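Long-range contacts in alkaline phosphatase (Thermus thermophilus, PDB 7KWD), which probably hydrolyses phosphate monoesters as a zinc- and magnesium-dependent alkaline phosphatase, working as a homodimer: residues A[231-236]-A[346-351]; A[62-67]-A[337-342]. One frame throughout, in Å; residues are numbered along the deposited sequence.

Contact 1: residues A[231-236]-A[346-351]; sequences VPYEID and RASFEH
Asp236 gives one carboxylate oxygen to Ser348 N and the other to the Ser348 hydroxyl: OD1 of Asp236 accepts from Ser348 N at 2.8 Å, on the syn side, while Ser348 OG donates to Asp236 OD2 over a very short 2.5 Å. Serine suits this place because OG serves twice: set between the backbone N and the carbonyl carbon (chi1 64°), it also accepts from His351 N at 3.1 Å, a capping bond from the N-cap position of helix 349-356. Ile235 lays CG2 against Ser348 N at 3.6 Å, an aliphatic cover. Tyr233, at the N-cap position of helix 234-239, brings ring atom CE2 to Glu350 CD at 3.7 Å, with Glu350 CB at the ring edge. The contact joins the starts of two helices of the alkaline phosphatase fold, Tyr233 lying about 6 Å, side chain to side chain, from the zinc ligand His279. An alanine in place of Asp236 would probably leave Ser348 N without its acceptor and the hydroxyl without the oxygen it donates to. One water accepts from Tyr233 N and donates to Asp236 OD2 and Glu350 OE1, like charges 4.7 Å apart whose repulsion it would probably ease. Another joins Tyr233 OH to Glu350 OE2, which also pairs with Arg273.

Contact 2: residues A[62-67]-A[337-342]; sequences RRRQGR and QGVDLL
Arg63 and Asp340 meet in a side-on salt bridge that uses both oxygens of the carboxylate. NE of Arg63 donates to Asp340 OD1 at 2.8 Å and NH2 of Arg63 to Asp340 OD2, also at 2.8 Å, the second bond almost straight at 173°. Both oxygens lie close to the guanidinium plane and are approached on their syn sides, so the pair of bonds fixes the rotation of each group. Arginine suits the place by its reach: CG stands anti to the backbone N (chi1 -175°) and the chain stays extended as far as NE. Aspartate matches it with two oxygens for two N-H groups.

A second charge pairing involves no directed N-H. Asp340 OD1 also sits over one face of the Arg64 guanidinium, 3.2 Å from Arg64 NE, and the two planes are turned 63° apart. Bends at chi2 and chi3 let this long chain lay its guanidinium against OD1, while NH2 pairs with Glu343. Arg63, Arg64 and Asp340 form a salt-bridge network between the C-terminal part of helix 51-65 and helix 337-340, at the surface of the alkaline phosphatase fold and away from the metal sites. Arg63 also packs on Tyr91 of the second subunit, which places the network beside the dimer interface.

Nonpolar contact is slight. Val339 CG1 approaches Arg64 CG at 4.1 Å, and the buried valine also touches Tyr60.

Overall arrangement
Past strand 40-46 the chain enters helix 51-65, whose end supplies segment 62-67 of contact 2. It goes on to the start of helix 234-239, segment 231-236 of contact 1, and only then reaches 337-342, which closes the loop of contact 2 across 269 intervening residues. Soon afterwards 346-351 closes contact 1, across 109. The segments alternate, so the two loops cross rather than nest. Helices 337-340 and 349-356 follow each other in the chain, and through them one region is tied both to helix 51-65, near the second subunit, and to helix 234-239, nearer the zinc site. The contacts lie about 19 Å apart, centre to centre.

Contact 1: residues A[231-236]-A[346-351]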
loop_
_atom_site.group_PDB
_atom_site.type_symbol
_atom_site.label_atom_id
_atom_site.label_comp_id
_atom_site.label_asym_id
_atom_site.label_seq_id
_atom_site.Cartn_x
_atom_site.Cartn_y
_atom_site.Cartn_z
ATOM N N VAL A 231 19.039 -16.984 7.150
ATOM C CA VAL A 231 19.029 -16.856 8.614
ATOM C C VAL A 231 17.593 -16.962 9.099
ATOM O O VAL A 231 16.670 -16.486 8.408
ATOM C CB VAL A 231 19.660 -15.521 9.054
ATOM C CG1 VAL A 231 19.721 -15.421 10.562
ATOM C CG2 VAL A 231 21.038 -15.400 8.441
ATOM N N PRO A 232 17.337 -17.610 10.235
ATOM C CA PRO A 232 15.960 -17.714 10.727
ATOM C C PRO A 232 15.290 -16.355 10.939
ATOM O O PRO A 232 15.921 -15.364 11.319
ATOM C CB PRO A 232 16.115 -18.469 12.059
ATOM C CG PRO A 232 17.373 -19.305 11.876
ATOM C CD PRO A 232 18.280 -18.468 10.988
ATOM N N TYR A 233 13.970 -16.359 10.746
ATOM C CA TYR A 233 13.143 -15.221 11.125
ATOM C C TYR A 233 13.406 -14.774 12.557
ATOM O O TYR A 233 13.624 -15.600 13.456
ATOM C CB TYR A 233 11.679 -15.585 10.987
ATOM C CG TYR A 233 11.190 -15.849 9.606
ATOM C CD1 TYR A 233 10.961 -14.796 8.727
ATOM C CD2 TYR A 233 10.900 -17.156 9.185
ATOM C CE1 TYR A 233 10.458 -15.039 7.434
ATOM C CE2 TYR A 233 10.415 -17.404 7.916
ATOM C CZ TYR A 233 10.203 -16.338 7.040
ATOM O OH TYR A 233 9.725 -16.540 5.769
ATOM N N GLU A 234 13.335 -13.461 12.768
ATOM C CA GLU A 234 13.378 -12.916 14.125
ATOM C C GLU A 234 12.417 -13.637 15.083
ATOM O O GLU A 234 12.774 -13.922 16.228
ATOM C CB GLU A 234 13.065 -11.419 14.093
ATOM C CG GLU A 234 13.001 -10.749 15.464
ATOM C CD GLU A 234 14.324 -10.719 16.219
ATOM O OE1 GLU A 234 15.421 -10.954 15.642
ATOM O OE2 GLU A 234 14.259 -10.483 17.441
ATOM N N ILE A 235 11.194 -13.934 14.644
ATOM C CA ILE A 235 10.260 -14.548 15.588
ATOM C C ILE A 235 10.810 -15.880 16.087
ATOM O O ILE A 235 10.625 -16.249 17.250
ATOM C CB ILE A 235 8.863 -14.698 14.948
ATOM C CG1 ILE A 235 7.838 -15.035 16.034
ATOM C CG2 ILE A 235 8.846 -15.741 13.831
ATOM C CD1 ILE A 235 6.402 -15.058 15.563
ATOM N N ASP A 236 11.518 -16.603 15.233
ATOM C CA ASP A 236 12.054 -17.906 15.612
ATOM C C ASP A 236 13.314 -17.738 16.454
ATOM O O ASP A 236 13.467 -18.402 17.482
ATOM C CB ASP A 236 12.299 -18.734 14.347
ATOM C CG ASP A 236 11.007 -19.014 13.563
ATOM O OD1 ASP A 236 9.954 -19.208 14.195
ATOM O OD2 ASP A 236 11.033 -19.049 12.307
ATOM N N ARG A 346 4.658 -17.295 18.616
ATOM C CA ARG A 346 5.966 -17.696 19.106
ATOM C C ARG A 346 6.818 -18.377 18.034
ATOM O O ARG A 346 7.977 -18.720 18.318
ATOM C CB ARG A 346 5.836 -18.645 20.320
ATOM C CG ARG A 346 5.263 -18.011 21.593
ATOM C CD ARG A 346 6.265 -17.085 22.267
ATOM N NE ARG A 346 5.668 -16.441 23.424
ATOM C CZ ARG A 346 4.943 -15.330 23.378
ATOM N NH1 ARG A 346 4.726 -14.705 22.223
ATOM N NH2 ARG A 346 4.451 -14.828 24.498
ATOM N N ALA A 347 6.294 -18.589 16.826
ATOM C CA ALA A 347 7.112 -19.150 15.755
ATOM C C ALA A 347 6.463 -18.839 14.407
ATOM O O ALA A 347 5.283 -18.485 14.317
ATOM C CB ALA A 347 7.298 -20.671 15.925
ATOM N N SER A 348 7.269 -18.961 13.358
ATOM C CA SER A 348 6.794 -18.772 11.998
ATOM C C SER A 348 6.193 -20.058 11.434
ATOM O O SER A 348 6.431 -21.152 11.932
ATOM C CB SER A 348 7.960 -18.354 11.107
ATOM O OG SER A 348 8.926 -19.410 11.040
ATOM N N PHE A 349 5.435 -19.912 10.344
ATOM C CA PHE A 349 4.979 -21.069 9.577
ATOM C C PHE A 349 6.149 -21.953 9.144
ATOM O O PHE A 349 5.997 -23.171 9.027
ATOM C CB PHE A 349 4.209 -20.597 8.342
ATOM C CG PHE A 349 2.809 -20.081 8.621
ATOM C CD1 PHE A 349 2.114 -20.458 9.756
ATOM C CD2 PHE A 349 2.181 -19.233 7.717
ATOM C CE1 PHE A 349 0.829 -20.001 9.975
ATOM C CE2 PHE A 349 0.910 -18.768 7.943
ATOM C CZ PHE A 349 0.227 -19.162 9.070
ATOM N N GLU A 350 7.302 -21.351 8.858
ATOM C CA GLU A 350 8.467 -22.099 8.391
ATOM C C GLU A 350 8.979 -23.021 9.472
ATOM O O GLU A 350 9.364 -24.167 9.204
ATOM C CB GLU A 350 9.560 -21.121 7.955
ATOM C CG GLU A 350 10.941 -21.728 7.741
ATOM C CD GLU A 350 11.970 -20.682 7.291
ATOM O OE1 GLU A 350 12.780 -20.231 8.132
ATOM O OE2 GLU A 350 11.958 -20.302 6.100
ATOM N N HIS A 351 8.992 -22.529 10.704
ATOM C CA HIS A 351 9.446 -23.345 11.824
ATOM C C HIS A 351 8.411 -24.397 12.172
ATOM O O HIS A 351 8.749 -25.573 12.344
ATOM C CB HIS A 351 9.735 -22.434 12.988
ATOM C CG HIS A 351 10.246 -23.130 14.195
ATOM N ND1 HIS A 351 11.584 -23.368 14.399
ATOM C CD2 HIS A 351 9.600 -23.606 15.283
ATOM C CE1 HIS A 351 11.742 -23.955 15.568
ATOM N NE2 HIS A 351 10.555 -24.106 16.127
HETATM O O HOH W 1 13.074 -19.513 10.864
HETATM O O HOH W 2 10.131 -19.089 4.805
#

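Contact 2: residues A[62-67]-A[337-342]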
loop_
_atom_site.group_PDB
_atom_site.type_symbol
_atom_site.label_atom_id
_atom_site.label_comp_id
_atom_site.label_asym_id
_atom_site.label_seq_id
_atom_site.Cartn_x
_atom_site.Cartn_y
_atom_site.Cartn_z
ATOM N N ARG A 62 3.167 0.821 19.205
ATOM C CA ARG A 62 2.480 1.750 20.092
ATOM C C ARG A 62 1.575 0.998 21.055
ATOM O O ARG A 62 1.689 1.142 22.278
ATOM C CB ARG A 62 1.669 2.758 19.288
ATOM C CG ARG A 62 2.508 3.923 18.750
ATOM C CD ARG A 62 1.775 4.636 17.570
ATOM N NE ARG A 62 2.451 5.880 17.189
ATOM C CZ ARG A 62 2.328 7.025 17.846
ATOM N NH1 ARG A 62 1.550 7.136 18.929
ATOM N NH2 ARG A 62 3.009 8.072 17.432
ATOM N N ARG A 63 0.702 0.139 20.507
ATOM C CA ARG A 63 -0.347 -0.494 21.293
ATOM C C ARG A 63 0.177 -1.587 22.219
ATOM O O ARG A 63 -0.323 -1.738 23.340
ATOM C CB ARG A 63 -1.384 -1.066 20.337
ATOM C CG ARG A 63 -2.578 -1.647 21.010
ATOM C CD ARG A 63 -3.624 -1.993 19.975
ATOM N NE ARG A 63 -4.661 -2.854 20.517
ATOM C CZ ARG A 63 -5.892 -2.450 20.826
ATOM N NH1 ARG A 63 -6.266 -1.186 20.648
ATOM N NH2 ARG A 63 -6.770 -3.330 21.291
ATOM N N ARG A 64 1.132 -2.404 21.765
ATOM C CA ARG A 64 1.558 -3.543 22.566
ATOM C C ARG A 64 2.911 -3.361 23.209
ATOM O O ARG A 64 3.266 -4.132 24.111
ATOM C CB ARG A 64 1.656 -4.831 21.735
ATOM C CG ARG A 64 0.482 -5.161 20.862
ATOM C CD ARG A 64 -0.798 -5.013 21.595
ATOM N NE ARG A 64 -0.995 -6.068 22.583
ATOM C CZ ARG A 64 -1.549 -5.881 23.776
ATOM N NH1 ARG A 64 -1.945 -4.667 24.170
ATOM N NH2 ARG A 64 -1.707 -6.925 24.581
ATOM N N GLN A 65 3.711 -2.429 22.728
ATOM C CA GLN A 65 4.999 -2.167 23.355
ATOM C C GLN A 65 5.076 -0.765 23.925
ATOM O O GLN A 65 6.102 -0.411 24.487
ATOM C CB GLN A 65 6.113 -2.416 22.341
ATOM C CG GLN A 65 6.080 -3.863 21.778
ATOM C CD GLN A 65 7.250 -4.184 20.859
ATOM O OE1 GLN A 65 7.840 -3.296 20.268
ATOM N NE2 GLN A 65 7.589 -5.467 20.747
ATOM N N GLY A 66 4.007 0.016 23.814
ATOM C CA GLY A 66 4.019 1.381 24.344
ATOM C C GLY A 66 5.172 2.222 23.854
ATOM O O GLY A 66 5.713 3.042 24.610
ATOM N N ARG A 67 5.563 2.053 22.589
ATOM C CA ARG A 67 6.689 2.796 22.008
ATOM C C ARG A 67 6.333 3.217 20.585
ATOM O O ARG A 67 5.559 2.545 19.890
ATOM C CB ARG A 67 7.973 1.939 21.974
ATOM C CG ARG A 67 7.737 0.659 21.120
ATOM C CD ARG A 67 8.904 -0.300 20.991
ATOM N NE ARG A 67 9.672 0.073 19.824
ATOM C CZ ARG A 67 9.979 -0.729 18.818
ATOM N NH1 ARG A 67 9.612 -2.005 18.793
ATOM N NH2 ARG A 67 10.701 -0.232 17.825
ATOM N N GLN A 337 -8.050 -5.656 17.298
ATOM C CA GLN A 337 -7.837 -6.951 17.948
ATOM C C GLN A 337 -6.774 -7.762 17.227
ATOM O O GLN A 337 -5.979 -8.464 17.861
ATOM C CB GLN A 337 -9.147 -7.736 17.995
ATOM C CG GLN A 337 -10.188 -7.179 18.950
ATOM C CD GLN A 337 -9.638 -7.052 20.349
ATOM O OE1 GLN A 337 -9.267 -8.043 20.971
ATOM N NE2 GLN A 337 -9.544 -5.824 20.832
ATOM N N GLY A 338 -6.729 -7.666 15.897
ATOM C CA GLY A 338 -5.740 -8.428 15.152
ATOM C C GLY A 338 -4.314 -8.098 15.535
ATOM O O GLY A 338 -3.422 -8.933 15.405
ATOM N N VAL A 339 -4.075 -6.864 15.969
ATOM C CA VAL A 339 -2.756 -6.483 16.446
ATOM C C VAL A 339 -2.461 -7.177 17.762
ATOM O O VAL A 339 -1.381 -7.742 17.966
ATOM C CB VAL A 339 -2.679 -4.949 16.575
ATOM C CG1 VAL A 339 -1.396 -4.503 17.238
ATOM C CG2 VAL A 339 -2.834 -4.270 15.156
ATOM N N ASP A 340 -3.408 -7.113 18.701
ATOM C CA ASP A 340 -3.224 -7.824 19.959
ATOM C C ASP A 340 -2.956 -9.294 19.717
ATOM O O ASP A 340 -2.089 -9.892 20.359
ATOM C CB ASP A 340 -4.452 -7.680 20.842
ATOM C CG ASP A 340 -4.760 -6.253 21.195
ATOM O OD1 ASP A 340 -3.818 -5.427 21.256
ATOM O OD2 ASP A 340 -5.953 -5.972 21.414
ATOM N N LEU A 341 -3.672 -9.890 18.772
ATOM C CA LEU A 341 -3.603 -11.330 18.527
ATOM C C LEU A 341 -2.263 -11.777 17.944
ATOM O O LEU A 341 -2.026 -12.984 17.828
ATOM C CB LEU A 341 -4.745 -11.719 17.585
ATOM C CG LEU A 341 -6.063 -12.316 18.068
ATOM C CD1 LEU A 341 -6.148 -12.341 19.564
ATOM C CD2 LEU A 341 -7.268 -11.636 17.476
ATOM N N LEU A 342 -1.379 -10.845 17.590
ATOM C CA LEU A 342 -0.036 -11.219 17.183
ATOM C C LEU A 342 0.874 -11.456 18.365
ATOM O O LEU A 342 1.876 -12.175 18.225
ATOM C CB LEU A 342 0.576 -10.140 16.281
ATOM C CG LEU A 342 -0.139 -9.896 14.959
ATOM C CD1 LEU A 342 0.728 -9.081 13.984
ATOM C CD2 LEU A 342 -0.528 -11.196 14.272
#